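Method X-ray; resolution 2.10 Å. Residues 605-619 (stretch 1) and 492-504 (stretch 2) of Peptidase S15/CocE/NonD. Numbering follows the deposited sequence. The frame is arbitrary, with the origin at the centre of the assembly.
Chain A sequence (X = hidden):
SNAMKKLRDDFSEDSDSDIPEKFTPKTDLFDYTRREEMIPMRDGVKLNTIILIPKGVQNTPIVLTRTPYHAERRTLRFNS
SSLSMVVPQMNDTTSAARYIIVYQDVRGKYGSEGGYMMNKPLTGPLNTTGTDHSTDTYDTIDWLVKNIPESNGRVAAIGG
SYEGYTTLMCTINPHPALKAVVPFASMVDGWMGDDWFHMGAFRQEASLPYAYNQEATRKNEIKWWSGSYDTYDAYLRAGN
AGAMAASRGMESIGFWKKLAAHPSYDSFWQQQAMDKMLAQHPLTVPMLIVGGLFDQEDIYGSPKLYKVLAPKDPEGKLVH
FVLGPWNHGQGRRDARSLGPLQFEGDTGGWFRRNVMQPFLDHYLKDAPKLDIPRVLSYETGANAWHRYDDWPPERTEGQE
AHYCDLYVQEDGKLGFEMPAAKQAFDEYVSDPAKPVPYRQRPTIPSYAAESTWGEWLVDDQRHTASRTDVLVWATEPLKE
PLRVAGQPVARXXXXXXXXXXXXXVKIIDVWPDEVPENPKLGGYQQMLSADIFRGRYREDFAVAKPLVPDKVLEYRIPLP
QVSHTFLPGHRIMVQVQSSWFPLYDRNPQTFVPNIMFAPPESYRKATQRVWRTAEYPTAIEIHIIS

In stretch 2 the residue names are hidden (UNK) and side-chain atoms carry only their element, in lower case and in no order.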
ATOM      1  N   LYS A 605      30.739  26.331  15.646  1.00 15.39           N
ATOM      2  CA  LYS A 605      29.659  27.137  15.066  1.00 14.81           C
ATOM      3  C   LYS A 605      30.242  28.305  14.294  1.00 18.04           C
ATOM      4  O   LYS A 605      31.274  28.852  14.690  1.00 17.81           O
ATOM      5  CB  LYS A 605      28.728  27.678  16.167  1.00 17.46           C
ATOM      6  CG  LYS A 605      27.862  26.635  16.847  1.00 28.65           C
ATOM      7  CD  LYS A 605      26.950  27.288  17.872  1.00 35.54           C
ATOM      8  CE  LYS A 605      26.311  26.280  18.791  1.00 41.41           C
ATOM      9  NZ  LYS A 605      25.333  26.918  19.706  1.00 49.90           N
ATOM     10  N   ALA A 606      29.586  28.693  13.199  1.00 13.45           N
ATOM     11  CA  ALA A 606      30.033  29.822  12.392  1.00 13.17           C
ATOM     12  C   ALA A 606      28.851  30.651  11.925  1.00 16.01           C
ATOM     13  O   ALA A 606      27.781  30.103  11.641  1.00 14.16           O
ATOM     14  CB  ALA A 606      30.838  29.337  11.199  1.00 13.59           C
ATOM     15  N   THR A 607      29.044  31.974  11.863  1.00 13.24           N
ATOM     16  CA  THR A 607      28.049  32.931  11.390  1.00 13.08           C
ATOM     17  C   THR A 607      28.234  33.083   9.887  1.00 17.44           C
ATOM     18  O   THR A 607      29.304  33.494   9.441  1.00 17.83           O
ATOM     19  CB  THR A 607      28.187  34.254  12.162  1.00 16.65           C
ATOM     20  OG1 THR A 607      28.025  33.986  13.552  1.00 15.36           O
ATOM     21  CG2 THR A 607      27.175  35.297  11.723  1.00 13.15           C
ATOM     22  N   GLN A 608      27.216  32.694   9.105  1.00 14.21           N
ATOM     23  CA  GLN A 608      27.274  32.719   7.643  1.00 13.65           C
ATOM     24  C   GLN A 608      26.453  33.858   7.085  1.00 18.57           C
ATOM     25  O   GLN A 608      25.344  34.107   7.557  1.00 17.84           O
ATOM     26  CB  GLN A 608      26.791  31.380   7.038  1.00 14.26           C
ATOM     27  CG  GLN A 608      27.138  30.114   7.849  1.00 18.24           C
ATOM     28  CD  GLN A 608      28.600  29.749   7.784  1.00 26.38           C
ATOM     29  OE1 GLN A 608      29.465  30.454   8.303  1.00 21.49           O
ATOM     30  NE2 GLN A 608      28.898  28.599   7.212  1.00 19.04           N
ATOM     31  N   ARG A 609      26.984  34.538   6.056  1.00 16.08           N
ATOM     32  CA  ARG A 609      26.310  35.669   5.429  1.00 16.19           C
ATOM     33  C   ARG A 609      26.363  35.577   3.919  1.00 19.34           C
ATOM     34  O   ARG A 609      27.452  35.553   3.350  1.00 19.23           O
ATOM     35  CB  ARG A 609      26.944  36.998   5.878  1.00 16.89           C
ATOM     36  CG  ARG A 609      26.623  37.413   7.299  1.00 24.12           C
ATOM     37  CD  ARG A 609      27.436  38.631   7.682  1.00 29.71           C
ATOM     38  NE  ARG A 609      27.184  39.048   9.059  1.00 32.40           N
ATOM     39  CZ  ARG A 609      27.793  40.070   9.651  1.00 44.55           C
ATOM     40  NH1 ARG A 609      28.692  40.790   8.990  1.00 28.21           N
ATOM     41  NH2 ARG A 609      27.506  40.383  10.906  1.00 32.50           N
ATOM     42  N   VAL A 610      25.191  35.550   3.266  1.00 15.42           N
ATOM     43  CA  VAL A 610      25.101  35.567   1.809  1.00 15.40           C
ATOM     44  C   VAL A 610      24.806  37.019   1.399  1.00 20.37           C
ATOM     45  O   VAL A 610      23.713  37.535   1.661  1.00 19.81           O
ATOM     46  CB  VAL A 610      24.075  34.545   1.255  1.00 18.97           C
ATOM     47  CG1 VAL A 610      23.786  34.794  -0.223  1.00 19.00           C
ATOM     48  CG2 VAL A 610      24.568  33.114   1.470  1.00 18.37           C
ATOM     49  N   TRP A 611      25.818  37.691   0.827  1.00 16.81           N
ATOM     50  CA  TRP A 611      25.753  39.106   0.467  1.00 16.83           C
ATOM     51  C   TRP A 611      25.029  39.346  -0.860  1.00 19.71           C
ATOM     52  O   TRP A 611      25.127  38.538  -1.779  1.00 18.17           O
ATOM     53  CB  TRP A 611      27.162  39.709   0.442  1.00 16.04           C
ATOM     54  CG  TRP A 611      27.743  39.903   1.816  1.00 17.40           C
ATOM     55  CD1 TRP A 611      28.138  38.930   2.690  1.00 20.02           C
ATOM     56  CD2 TRP A 611      27.977  41.155   2.478  1.00 17.95           C
ATOM     57  NE1 TRP A 611      28.594  39.497   3.857  1.00 19.88           N
ATOM     58  CE2 TRP A 611      28.502  40.862   3.756  1.00 21.91           C
ATOM     59  CE3 TRP A 611      27.798  42.500   2.110  1.00 19.94           C
ATOM     60  CZ2 TRP A 611      28.886  41.866   4.654  1.00 21.86           C
ATOM     61  CZ3 TRP A 611      28.161  43.493   3.009  1.00 22.09           C
ATOM     62  CH2 TRP A 611      28.687  43.173   4.269  1.00 22.74           C
ATOM     63  N   ARG A 612      24.299  40.469  -0.944  1.00 16.53           N
ATOM     64  CA  ARG A 612      23.498  40.845  -2.114  1.00 16.15           C
ATOM     65  C   ARG A 612      23.534  42.367  -2.310  1.00 20.49           C
ATOM     66  O   ARG A 612      22.580  43.073  -1.970  1.00 20.07           O
ATOM     67  CB  ARG A 612      22.047  40.333  -1.971  1.00 14.53           C
ATOM     68  CG  ARG A 612      21.525  40.343  -0.532  1.00 16.26           C
ATOM     69  CD  ARG A 612      20.053  40.030  -0.469  1.00 17.95           C
ATOM     70  NE  ARG A 612      19.580  39.962   0.914  1.00 22.19           N
ATOM     71  CZ  ARG A 612      19.098  40.996   1.594  1.00 29.41           C
ATOM     72  NH1 ARG A 612      19.018  42.194   1.026  1.00 11.85           N
ATOM     73  NH2 ARG A 612      18.687  40.840   2.845  1.00 15.93           N
ATOM     74  N   THR A 613      24.676  42.869  -2.807  1.00 17.55           N
ATOM     75  CA  THR A 613      24.913  44.300  -3.040  1.00 17.98           C
ATOM     76  C   THR A 613      25.424  44.511  -4.467  1.00 21.53           C
ATOM     77  O   THR A 613      25.719  43.536  -5.149  1.00 20.47           O
ATOM     78  CB  THR A 613      25.926  44.857  -2.007  1.00 25.27           C
ATOM     79  OG1 THR A 613      27.193  44.230  -2.205  1.00 24.40           O
ATOM     80  CG2 THR A 613      25.477  44.667  -0.567  1.00 23.62           C
ATOM     81  N   ALA A 614      25.559  45.780  -4.908  1.00 19.19           N
ATOM     82  CA  ALA A 614      26.098  46.109  -6.237  1.00 19.61           C
ATOM     83  C   ALA A 614      27.510  45.517  -6.413  1.00 23.79           C
ATOM     84  O   ALA A 614      27.812  44.949  -7.466  1.00 23.76           O
ATOM     85  CB  ALA A 614      26.135  47.620  -6.427  1.00 20.80           C
ATOM     86  N   GLU A 615      28.344  45.608  -5.349  1.00 19.79           N
ATOM     87  CA  GLU A 615      29.713  45.091  -5.297  1.00 19.68           C
ATOM     88  C   GLU A 615      29.729  43.555  -5.231  1.00 22.45           C
ATOM     89  O   GLU A 615      30.545  42.925  -5.908  1.00 21.80           O
ATOM     90  CB  GLU A 615      30.447  45.683  -4.078  1.00 21.39           C
ATOM     91  CG  GLU A 615      31.925  45.322  -3.989  1.00 32.99           C
ATOM     92  CD  GLU A 615      32.680  45.934  -2.822  1.00 53.46           C
ATOM     93  OE1 GLU A 615      32.056  46.180  -1.764  1.00 47.41           O
ATOM     94  OE2 GLU A 615      33.909  46.135  -2.957  1.00 48.51           O
ATOM     95  N   TYR A 616      28.843  42.958  -4.402  1.00 18.57           N
ATOM     96  CA  TYR A 616      28.762  41.503  -4.215  1.00 18.03           C
ATOM     97  C   TYR A 616      27.364  40.963  -4.630  1.00 21.35           C
ATOM     98  O   TYR A 616      26.560  40.617  -3.756  1.00 20.23           O
ATOM     99  CB  TYR A 616      29.072  41.127  -2.746  1.00 19.25           C
ATOM    100  CG  TYR A 616      30.357  41.708  -2.192  1.00 22.21           C
ATOM    101  CD1 TYR A 616      31.597  41.317  -2.693  1.00 24.42           C
ATOM    102  CD2 TYR A 616      30.340  42.574  -1.102  1.00 23.49           C
ATOM    103  CE1 TYR A 616      32.784  41.820  -2.162  1.00 25.74           C
ATOM    104  CE2 TYR A 616      31.522  43.083  -0.562  1.00 25.09           C
ATOM    105  CZ  TYR A 616      32.742  42.705  -1.098  1.00 32.63           C
ATOM    106  OH  TYR A 616      33.912  43.197  -0.566  1.00 32.54           O
ATOM    107  N   PRO A 617      27.036  40.890  -5.950  1.00 17.88           N
ATOM    108  CA  PRO A 617      25.691  40.433  -6.332  1.00 17.07           C
ATOM    109  C   PRO A 617      25.569  38.908  -6.454  1.00 19.92           C
ATOM    110  O   PRO A 617      25.855  38.335  -7.515  1.00 19.71           O
ATOM    111  CB  PRO A 617      25.444  41.142  -7.669  1.00 19.10           C
ATOM    112  CG  PRO A 617      26.806  41.374  -8.243  1.00 23.93           C
ATOM    113  CD  PRO A 617      27.830  41.281  -7.136  1.00 19.81           C
ATOM    114  N   THR A 618      25.111  38.250  -5.366  1.00 14.74           N
ATOM    115  CA  THR A 618      24.860  36.808  -5.377  1.00 13.23           C
ATOM    116  C   THR A 618      23.678  36.538  -6.298  1.00 16.59           C
ATOM    117  O   THR A 618      22.638  37.194  -6.171  1.00 15.71           O
ATOM    118  CB  THR A 618      24.628  36.272  -3.957  1.00 18.07           C
ATOM    119  OG1 THR A 618      25.836  36.404  -3.207  1.00 17.03           O
ATOM    120  CG2 THR A 618      24.158  34.814  -3.945  1.00 14.60           C
ATOM    121  N   ALA A 619      23.857  35.616  -7.262  1.00 13.45           N
ATOM    122  CA  ALA A 619      22.826  35.277  -8.240  1.00 13.30           C
ATOM    123  C   ALA A 619      23.049  33.912  -8.844  1.00 17.43           C
ATOM    124  O   ALA A 619      24.167  33.392  -8.817  1.00 16.80           O
ATOM    125  CB  ALA A 619      22.810  36.318  -9.356  1.00 14.40           C
ATOM    126  N   UNK A 492      28.123  32.958  -5.947  1.00 17.59           N
ATOM    127  CA  UNK A 492      27.867  33.198  -4.538  1.00 16.96           C
ATOM    128  C   UNK A 492      28.934  34.070  -3.892  1.00 19.94           C
ATOM    129  O   UNK A 492      30.116  33.731  -3.918  1.00 19.22           O
ATOM    130  c   UNK A 492      27.524  31.913  -2.284  1.00 21.77           C
ATOM    131  c   UNK A 492      26.054  32.187  -1.965  1.00 22.13           C
ATOM    132  c   UNK A 492      27.758  31.848  -3.798  1.00 16.76           C
ATOM    133  c   UNK A 492      27.987  30.636  -1.611  1.00 23.25           C
ATOM    134  N   UNK A 493      28.498  35.187  -3.296  1.00 15.83           N
ATOM    135  CA  UNK A 493      29.352  36.076  -2.519  1.00 15.61           C
ATOM    136  C   UNK A 493      28.996  35.851  -1.065  1.00 18.80           C
ATOM    137  O   UNK A 493      27.895  36.210  -0.634  1.00 18.04           O
ATOM    138  c   UNK A 493      29.694  37.883  -4.310  1.00 18.95           C
ATOM    139  c   UNK A 493      28.875  37.809  -5.431  1.00 20.50           C
ATOM    140  c   UNK A 493      31.495  38.634  -5.749  1.00 23.32           C
ATOM    141  c   UNK A 493      29.161  37.545  -2.938  1.00 17.56           C
ATOM    142  c   UNK A 493      31.010  38.296  -4.482  1.00 22.27           C
ATOM    143  c   UNK A 493      29.370  38.113  -6.700  1.00 23.55           C
ATOM    144  c   UNK A 493      30.674  38.534  -6.850  1.00 22.22           C
ATOM    145  N   UNK A 494      29.864  35.147  -0.333  1.00 15.33           N
ATOM    146  CA  UNK A 494      29.560  34.782   1.041  1.00 14.75           C
ATOM    147  C   UNK A 494      30.739  34.971   1.993  1.00 18.96           C
ATOM    148  O   UNK A 494      31.899  34.833   1.599  1.00 18.57           O
ATOM    149  c   UNK A 494      29.083  33.340   1.097  1.00 14.69           C
ATOM    150  N   UNK A 495      30.423  35.264   3.262  1.00 15.80           N
ATOM    151  CA  UNK A 495      31.406  35.399   4.328  1.00 16.04           C
ATOM    152  C   UNK A 495      31.079  34.435   5.462  1.00 19.00           C
ATOM    153  O   UNK A 495      29.908  34.137   5.702  1.00 18.20           O
ATOM    154  c   UNK A 495      31.458  36.836   4.843  1.00 20.24           C
ATOM    155  o   UNK A 495      30.289  37.184   5.569  1.00 28.79           O
ATOM    156  N   UNK A 496      32.110  33.940   6.143  1.00 15.72           N
ATOM    157  CA  UNK A 496      31.962  33.056   7.299  1.00 15.40           C
ATOM    158  C   UNK A 496      32.841  33.558   8.433  1.00 19.63           C
ATOM    159  O   UNK A 496      33.919  34.098   8.177  1.00 19.91           O
ATOM    160  o   UNK A 496      32.213  30.784   8.127  1.00 18.92           O
ATOM    161  c   UNK A 496      33.654  31.402   6.281  1.00 23.01           C
ATOM    162  c   UNK A 496      32.280  31.580   6.936  1.00 22.74           C
ATOM    163  N   UNK A 497      32.402  33.360   9.687  1.00 15.80           N
ATOM    164  CA  UNK A 497      33.212  33.737  10.845  1.00 16.05           C
ATOM    165  C   UNK A 497      34.310  32.675  11.108  1.00 19.58           C
ATOM    166  O   UNK A 497      35.193  32.897  11.934  1.00 20.22           O
ATOM    167  o   UNK A 497      31.594  32.781  12.405  1.00 25.44           O
ATOM    168  c   UNK A 497      32.337  33.943  12.080  1.00 19.33           C
ATOM    169  N   UNK A 498      34.250  31.556  10.377  1.00 15.21           N
ATOM    170  CA  UNK A 498      35.223  30.470  10.468  1.00 15.31           C
ATOM    171  C   UNK A 498      36.317  30.535   9.412  1.00 19.46           C
ATOM    172  O   UNK A 498      36.388  31.504   8.651  1.00 20.11           O
ATOM    173  N   UNK A 499      37.188  29.501   9.363  1.00 15.27           N
ATOM    174  CA  UNK A 499      38.310  29.441   8.409  1.00 14.95           C
ATOM    175  C   UNK A 499      38.093  28.381   7.311  1.00 18.59           C
ATOM    176  O   UNK A 499      38.955  28.200   6.445  1.00 17.53           O
ATOM    177  o   UNK A 499      39.516  28.349  10.245  1.00 24.21           O
ATOM    178  c   UNK A 499      39.638  29.210   9.126  1.00 17.16           C
ATOM    179  N   UNK A 500      36.929  27.712   7.334  1.00 15.89           N
ATOM    180  CA  UNK A 500      36.506  26.744   6.315  1.00 15.35           C
ATOM    181  C   UNK A 500      34.978  26.676   6.306  1.00 19.28           C
ATOM    182  O   UNK A 500      34.350  27.058   7.296  1.00 18.24           O
ATOM    183  o   UNK A 500      36.536  24.787   4.291  1.00 25.85           O
ATOM    184  c   UNK A 500      37.227  24.476   5.291  1.00 25.37           C
ATOM    185  c   UNK A 500      37.133  25.348   6.547  1.00 16.92           C
ATOM    186  o   UNK A 500      37.970  23.476   5.319  1.00 28.14           O
ATOM    187  N   UNK A 501      34.378  26.266   5.165  1.00 16.16           N
ATOM    188  CA  UNK A 501      32.919  26.188   5.021  1.00 15.84           C
ATOM    189  C   UNK A 501      32.509  25.400   3.806  1.00 18.96           C
ATOM    190  O   UNK A 501      33.201  25.421   2.797  1.00 18.71           O
ATOM    191  c   UNK A 501      32.318  27.590   4.926  1.00 16.68           C
ATOM    192  N   UNK A 502      31.350  24.741   3.894  1.00 15.08           N
ATOM    193  CA  UNK A 502      30.693  24.070   2.777  1.00 14.54           C
ATOM    194  C   UNK A 502      29.523  24.928   2.360  1.00 19.02           C
ATOM    195  O   UNK A 502      28.855  25.500   3.225  1.00 18.67           O
ATOM    196  o   UNK A 502      30.997  20.472   3.622  1.00 26.65           O
ATOM    197  o   UNK A 502      32.360  21.848   2.591  1.00 23.83           O
ATOM    198  c   UNK A 502      31.264  21.581   3.123  1.00 23.02           C
ATOM    199  c   UNK A 502      30.207  22.664   3.177  1.00 15.86           C
ATOM    200  N   UNK A 503      29.285  25.066   1.053  1.00 15.26           N
ATOM    201  CA  UNK A 503      28.163  25.862   0.582  1.00 14.81           C
ATOM    202  C   UNK A 503      27.293  25.020  -0.342  1.00 18.03           C
ATOM    203  O   UNK A 503      27.747  24.585  -1.403  1.00 17.43           O
ATOM    204  c   UNK A 503      29.033  28.940   1.791  1.00 15.20           C
ATOM    205  c   UNK A 503      30.846  28.136   0.751  1.00 18.33           C
ATOM    206  n   UNK A 503      31.270  29.049   1.690  1.00 18.00           N
ATOM    207  c   UNK A 503      28.839  30.836   3.834  1.00 19.31           C
ATOM    208  c   UNK A 503      30.178  29.555   2.344  1.00 19.33           C
ATOM    209  c   UNK A 503      29.486  28.044   0.765  1.00 15.14           C
ATOM    210  c   UNK A 503      30.096  30.512   3.367  1.00 19.00           C
ATOM    211  c   UNK A 503      27.683  30.254   3.291  1.00 18.19           C
ATOM    212  c   UNK A 503      27.764  29.306   2.279  1.00 16.44           C
ATOM    213  c   UNK A 503      28.632  27.161  -0.105  1.00 13.81           C
ATOM    214  N   UNK A 504      26.061  24.738   0.104  1.00 14.15           N
ATOM    215  CA  UNK A 504      25.072  23.963  -0.648  1.00 13.41           C
ATOM    216  C   UNK A 504      24.122  24.941  -1.335  1.00 16.52           C
ATOM    217  O   UNK A 504      23.537  25.795  -0.666  1.00 16.87           O
ATOM    218  c   UNK A 504      23.277  22.156  -0.538  1.00 16.54           C
ATOM    219  c   UNK A 504      25.234  22.051   1.033  1.00 16.58           C
ATOM    220  c   UNK A 504      24.293  22.968   0.264  1.00 16.90           C
TER
HETATM  221  O   HOH W   1      30.162  35.893   8.140  1.00 18.75           O
HETATM  222  O   HOH W   2      30.470  39.800   6.864  1.00 29.89           O

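Position 492 carries four carbons, forked at the second, and one tip carbon touches methyls of both Val610 and Thr618. This is Leu492, whose CA-to-CB bond points away while its branched end returns to these apolar groups: Leu492 CD1 lies 3.9 Å from Val610 CG2 and 3.8 Å from Thr618 CG2.

Position 493 has one carbon followed by a six-carbon ring, set against Tyr616 and Pro617: Phe493. Its flat, apolar ring suits a pocket formed by the turn of stretch 1. CA of Tyr616 sits 3.8 Å from the centroid of the Phe493 ring, over the face, and CD of Pro617 approaches Phe493 CE2 at 3.5 Å. The backbone is equally engaged: Phe493 N donates to Thr618 OG1 (2.9 Å), and Trp611 N donates to Phe493 O (2.9 Å).

Position 494 bears a single carbon, on the same face of the sheet as the side chain of Val610, its partner across the strands. It is Ala494, whose small methyl fits this close pair: Ala494 CA is 4.6 Å from Val610 CA and 3.2 Å from Arg609 O.

Position 495 has one carbon and one oxygen, the oxygen close to Arg609 CB: Ser495. Its OG lies 3.4 Å from Arg609 CB. The hydroxyl is small enough to sit there and can hydrogen-bond two waters, each 2.9 Å from Ser495 OG; water 1 also donates to Thr607 O, and water 2 accepts from Arg609 NH1.

At 496, one carbon carries an oxygen, near Ala606 CB, and a carbon: Thr496. This beta-branched residue is at home in a strand, opposite Gln608; Thr496 OG1 also accepts from the N of position 498 (3.1 Å).

Position 497 has one carbon and one oxygen, the oxygen bound by Thr607 N: Ser497. Its short hydroxyl suits this reach: Ser497 OG accepts from Thr607 N at 2.7 Å, while Ser497 N donates to Thr607 O at 3.1 Å.

Position 498, without side-chain atoms, passes Ala606: Gly498, leaving room beside Ala606 CB.

Positions 499 (one carbon, one oxygen) and 500 (two carbons, the second with two oxygens) touch nothing on stretch 1. They are Ser499, on which this contact sets no requirement, and Asp500, whose OD1 accepts from the N of position 501 (2.8 Å).

Position 501, a lone carbon pointing toward stretch 1 near the end of the Gln608 side chain, is Ala501, compact enough for that place. Position 502, two carbons ending in two oxygens and not touching stretch 1, is Asp502, whose carboxylate oxygens are hydrogen-bonded elsewhere in the structure. Position 503 has fused five- and six-membered rings with one nitrogen, near Gln608 CB: Trp503, whose CA-to-CB bond points sideways but whose broad ring brings CH2 to 3.8 Å from Gln608 CB. Position 504, three carbons forked at the first, is Val504, out of reach and under no requirement here.

The contact is thus an antiparallel strand pairing, anchored by reciprocal Arg609–Ser495 backbone hydrogen bonds, extended by serine and threonine hydroxyls and packed by Phe493.

Stretch 2 492-504: LFASTSGSDADWV
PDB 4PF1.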